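Local coordinates for protein CDP-4-keto-6-deoxy-D-glucose-3-dehydrase (PDB 3BB8) that probably takes part in lipopolysaccharide sugar synthesis as a pyridoxal-5'-phosphate-binding dehydrase of CDP-4-keto-6-deoxy-D-glucose with the aspartate aminotransferase fold, at residues 169-174 and 198-203; 312-317 and 339-344. The protein carries 1 engineered substitution. All blocks are in the same frame, centred on the assembly; numbering follows the deposited sequence.

Contact 1. Residues 169-174 and 198-203; sequences GNLFDL and STYDGK
Ser198 OG is held by two backbone groups: it donates to Gly169 O over 2.6 Å and accepts from Ser343 N, so one hydroxyl joins three pieces of chain in this aspartate aminotransferase fold. The hydroxyl meets Gly169 O in the carbonyl plane, on a lone pair, with a C=O...OG angle of 132°. Residues 169-174 run from strand 159-165 of the large mixed sheet towards helix 174-184, and residues 198-203 carry strand 199-200 and a type I' turn from Tyr200 to Lys203, which ties that strand to 203-204 as a two-residue beta hairpin, with Tyr200 and Lys203 bonded N to O both ways. Most of the remaining surface belongs to Tyr200. Its CG is anti to the backbone N (chi1 178°), which directs the side chain toward the start of helix 174-184. Leu174 CB sits 3.6 Å from the Tyr200 ring centroid and 10° off the normal, a CH-pi contact over the face, while Leu174 CD1 touches Tyr200 CB at 3.5 Å. Leu171 CB lies at the edge of the same ring, 4.0 Å from Tyr200 CD2, and Leu171 CD1 lies 4.0 Å from Ser198 CB. Tyr200 OH is hydrogen-bonded to Ala175 N in the first turn of the helix. Asp173 is the N-cap residue of that helix; its OD1, which accepts from Glu176 N, lies 3.2 Å from Tyr200 OH.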
# COMPACT_ATOMS: atom_id res chain seq x y z
N GLY A 169 -20.66 -5.58 9.65
CA GLY A 169 -20.52 -6.20 10.96
C GLY A 169 -21.41 -7.41 11.09
O GLY A 169 -21.10 -8.34 11.84
N ASN A 170 -22.52 -7.42 10.36
CA ASN A 170 -23.43 -8.55 10.42
C ASN A 170 -22.74 -9.71 9.69
O ASN A 170 -22.04 -9.50 8.71
CB ASN A 170 -24.77 -8.19 9.79
CG ASN A 170 -25.87 -9.20 10.12
OD1 ASN A 170 -25.85 -9.82 11.19
ND2 ASN A 170 -26.83 -9.36 9.21
N LEU A 171 -22.96 -10.92 10.19
CA LEU A 171 -22.31 -12.10 9.63
C LEU A 171 -23.19 -12.77 8.58
O LEU A 171 -24.40 -12.93 8.79
CB LEU A 171 -21.96 -13.10 10.74
CG LEU A 171 -21.05 -12.57 11.86
CD1 LEU A 171 -21.88 -11.97 12.98
CD2 LEU A 171 -20.16 -13.68 12.39
N PHE A 172 -22.59 -13.16 7.46
CA PHE A 172 -23.25 -14.02 6.49
C PHE A 172 -23.38 -15.44 7.02
O PHE A 172 -22.79 -15.79 8.04
CB PHE A 172 -22.50 -14.01 5.16
CG PHE A 172 -21.11 -14.59 5.25
CD1 PHE A 172 -20.92 -15.96 5.30
CD2 PHE A 172 -20.00 -13.76 5.28
CE1 PHE A 172 -19.65 -16.49 5.38
CE2 PHE A 172 -18.73 -14.29 5.36
CZ PHE A 172 -18.55 -15.66 5.41
N ASP A 173 -24.15 -16.26 6.31
CA ASP A 173 -24.52 -17.59 6.80
C ASP A 173 -23.34 -18.55 6.72
O ASP A 173 -23.26 -19.37 5.80
CB ASP A 173 -25.71 -18.14 6.01
CG ASP A 173 -26.20 -19.46 6.56
OD1 ASP A 173 -25.46 -20.10 7.33
OD2 ASP A 173 -27.34 -19.86 6.22
N LEU A 174 -22.43 -18.45 7.68
CA LEU A 174 -21.21 -19.25 7.66
C LEU A 174 -21.47 -20.74 7.53
O LEU A 174 -20.76 -21.46 6.81
CB LEU A 174 -20.38 -18.97 8.93
CG LEU A 174 -19.42 -17.78 8.81
CD1 LEU A 174 -18.92 -17.38 10.18
CD2 LEU A 174 -18.26 -18.15 7.90
N SER A 198 -16.93 -9.42 15.50
CA SER A 198 -18.15 -10.15 15.19
C SER A 198 -17.93 -11.63 15.42
O SER A 198 -16.87 -12.16 15.09
CB SER A 198 -18.57 -9.91 13.74
OG SER A 198 -19.14 -8.62 13.57
N THR A 199 -18.94 -12.29 15.97
CA THR A 199 -18.87 -13.71 16.23
C THR A 199 -20.05 -14.41 15.57
O THR A 199 -21.09 -13.80 15.35
CB THR A 199 -18.90 -14.01 17.75
OG1 THR A 199 -20.19 -13.68 18.28
CG2 THR A 199 -17.85 -13.19 18.47
N TYR A 200 -19.86 -15.68 15.23
CA TYR A 200 -20.89 -16.49 14.62
C TYR A 200 -20.80 -17.85 15.26
O TYR A 200 -19.79 -18.54 15.15
CB TYR A 200 -20.67 -16.61 13.11
CG TYR A 200 -21.68 -17.48 12.40
CD1 TYR A 200 -21.62 -18.87 12.48
CD2 TYR A 200 -22.70 -16.91 11.63
CE1 TYR A 200 -22.55 -19.68 11.82
CE2 TYR A 200 -23.64 -17.71 10.97
CZ TYR A 200 -23.56 -19.09 11.06
OH TYR A 200 -24.46 -19.88 10.38
N ASP A 201 -21.86 -18.25 15.96
CA ASP A 201 -21.89 -19.54 16.64
C ASP A 201 -20.82 -19.49 17.73
O ASP A 201 -20.21 -20.50 18.06
CB ASP A 201 -21.59 -20.65 15.63
CG ASP A 201 -21.92 -22.03 16.16
OD1 ASP A 201 -23.05 -22.21 16.67
OD2 ASP A 201 -21.07 -22.94 16.06
N GLY A 202 -20.60 -18.29 18.26
CA GLY A 202 -19.61 -18.10 19.32
C GLY A 202 -18.17 -17.94 18.86
O GLY A 202 -17.32 -17.49 19.63
N LYS A 203 -17.88 -18.31 17.61
CA LYS A 203 -16.53 -18.24 17.06
C LYS A 203 -16.23 -16.92 16.32
O LYS A 203 -16.97 -16.51 15.43
CB LYS A 203 -16.30 -19.43 16.12
CG LYS A 203 -14.90 -19.56 15.54
CD LYS A 203 -14.82 -20.75 14.58
CE LYS A 203 -13.41 -20.93 14.01
NZ LYS A 203 -12.38 -21.07 15.08

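Contact 2. Residues 312-317 and 339-344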
# COMPACT_ATOMS: atom_id res chain seq x y z
N LYS A 312 -19.83 -1.34 23.05
CA LYS A 312 -20.55 -0.09 22.83
C LYS A 312 -21.35 -0.09 21.52
O LYS A 312 -22.47 0.40 21.47
CB LYS A 312 -19.55 1.08 22.82
CG LYS A 312 -20.18 2.45 22.66
CD LYS A 312 -21.18 2.74 23.77
CE LYS A 312 -21.77 4.14 23.61
NZ LYS A 312 -22.87 4.40 24.60
N ARG A 313 -20.77 -0.65 20.46
CA ARG A 313 -21.46 -0.71 19.18
C ARG A 313 -22.71 -1.57 19.30
O ARG A 313 -23.75 -1.24 18.74
CB ARG A 313 -20.54 -1.26 18.08
CG ARG A 313 -19.46 -0.27 17.66
CD ARG A 313 -18.36 -0.92 16.83
NE ARG A 313 -17.48 0.10 16.26
CZ ARG A 313 -17.77 0.82 15.17
NH1 ARG A 313 -18.91 0.62 14.52
NH2 ARG A 313 -16.92 1.75 14.76
N LYS A 314 -22.61 -2.67 20.03
CA LYS A 314 -23.76 -3.54 20.20
C LYS A 314 -24.85 -2.81 20.99
O LYS A 314 -26.04 -2.93 20.69
CB LYS A 314 -23.36 -4.82 20.95
CG LYS A 314 -22.43 -5.72 20.17
CD LYS A 314 -22.10 -6.96 20.98
CE LYS A 314 -21.19 -7.90 20.21
NZ LYS A 314 -20.74 -9.03 21.05
N ALA A 315 -24.42 -2.04 21.99
CA ALA A 315 -25.33 -1.27 22.83
C ALA A 315 -26.11 -0.25 22.01
O ALA A 315 -27.34 -0.26 21.98
CB ALA A 315 -24.54 -0.56 23.94
N ASN A 316 -25.37 0.63 21.34
CA ASN A 316 -25.98 1.66 20.50
C ASN A 316 -26.93 1.05 19.47
O ASN A 316 -27.96 1.65 19.15
CB ASN A 316 -24.90 2.47 19.79
CG ASN A 316 -24.14 3.38 20.74
OD1 ASN A 316 -23.25 4.12 20.33
ND2 ASN A 316 -24.50 3.32 22.02
N PHE A 317 -26.60 -0.13 18.97
CA PHE A 317 -27.46 -0.79 17.99
C PHE A 317 -28.80 -1.16 18.60
O PHE A 317 -29.86 -0.86 18.05
CB PHE A 317 -26.79 -2.05 17.46
CG PHE A 317 -27.66 -2.84 16.51
CD1 PHE A 317 -27.64 -2.57 15.14
CD2 PHE A 317 -28.49 -3.85 16.98
CE1 PHE A 317 -28.42 -3.30 14.27
CE2 PHE A 317 -29.29 -4.58 16.10
CZ PHE A 317 -29.25 -4.31 14.74
N ASN A 339 -28.01 -16.89 14.80
CA ASN A 339 -26.91 -17.48 15.53
C ASN A 339 -25.61 -16.71 15.36
O ASN A 339 -24.56 -17.30 15.09
CB ASN A 339 -26.72 -18.94 15.11
CG ASN A 339 -25.73 -19.68 15.99
OD1 ASN A 339 -25.69 -19.48 17.21
ND2 ASN A 339 -24.93 -20.55 15.38
N SER A 340 -25.68 -15.40 15.51
CA SER A 340 -24.49 -14.56 15.38
C SER A 340 -24.58 -13.39 16.33
O SER A 340 -25.67 -12.96 16.70
CB SER A 340 -24.35 -14.05 13.94
OG SER A 340 -25.21 -12.96 13.70
N ASP A 341 -23.43 -12.87 16.73
CA ASP A 341 -23.38 -11.72 17.63
C ASP A 341 -22.59 -10.64 16.88
O ASP A 341 -21.42 -10.38 17.16
CB ASP A 341 -22.69 -12.12 18.94
CG ASP A 341 -22.82 -11.06 20.02
OD1 ASP A 341 -23.53 -10.05 19.81
OD2 ASP A 341 -22.22 -11.23 21.10
N PRO A 342 -23.25 -10.00 15.92
CA PRO A 342 -22.59 -9.04 15.04
C PRO A 342 -22.04 -7.84 15.81
O PRO A 342 -22.78 -7.19 16.54
CB PRO A 342 -23.71 -8.59 14.10
CG PRO A 342 -24.95 -8.76 14.91
CD PRO A 342 -24.72 -9.97 15.77
N SER A 343 -20.75 -7.57 15.64
CA SER A 343 -20.18 -6.29 16.06
C SER A 343 -20.47 -5.20 15.04
O SER A 343 -19.65 -4.92 14.16
CB SER A 343 -18.67 -6.42 16.27
OG SER A 343 -18.10 -5.19 16.69
N TRP A 344 -21.64 -4.58 15.16
CA TRP A 344 -22.10 -3.61 14.17
C TRP A 344 -21.12 -2.51 13.82
O TRP A 344 -20.51 -1.88 14.68
CB TRP A 344 -23.45 -3.00 14.60
CG TRP A 344 -24.53 -4.02 14.72
CD1 TRP A 344 -24.95 -4.64 15.87
CD2 TRP A 344 -25.25 -4.64 13.65
NE1 TRP A 344 -25.89 -5.61 15.57
CE2 TRP A 344 -26.09 -5.62 14.21
CE3 TRP A 344 -25.27 -4.45 12.26
CZ2 TRP A 344 -26.94 -6.43 13.43
CZ3 TRP A 344 -26.11 -5.25 11.48
CH2 TRP A 344 -26.93 -6.23 12.08
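Phe317 and Trp344 supply the aromatic part of this contact. The phenyl ring lies flat on the five-membered ring of the indole, the planes 1° apart and the centroids 3.5 Å apart; Trp344 NE1 is above the centre of the Phe317 ring, and Phe317 CE1 comes within 3.3 Å of Trp344 CE2. Pro342 CB lies 3.8 Å above the opposite face of the Trp344 indole, toward the rim. Two polar links flank the stack. Arg313 NH1 donates to Trp344 O over 3.0 Å, with an N-H...O angle of 152°; the acceptor is used on a lone pair and stands 17° out of the guanidinium plane. NH1 also bonds O of the next residue, Phe345. The charged pair is Lys314 with Asp341: the lysine chain, extended beyond CG, crosses the aspartate at about a right angle and sets NZ 2.7 Å from Asp341 OD2, above the carboxylate plane. Arg313 and Phe317 are one turn apart on the same helix face. The arrangement is a long helix, 293-323, packed against the loop that follows strand 340-341 in this aspartate aminotransferase fold.

In the fold
Contacts 1 and 2 follow each other along the chain, their centres 11 Å apart, and meet in a small antiparallel sheet where strand 199-200 pairs with 340-341. Besides the strand pairing, Asp201 OD1 lies 2.8 Å from Asn339 ND2, a probable hydrogen bond, and Leu171 CD1 packs on Ser340 CB at 3.4 Å. Loop 169-174 is thereby joined through this sheet to helix 293-323. Both contacts lie near the cofactor site: Gly169 is about 9 Å from bound pyridoxal-5'-phosphate, and the side chain of Arg313 about 11 Å. The side chain of cofactor-binding Asp194 is about 5 Å from Gly169 and about 8 Å from the side chain of Arg313.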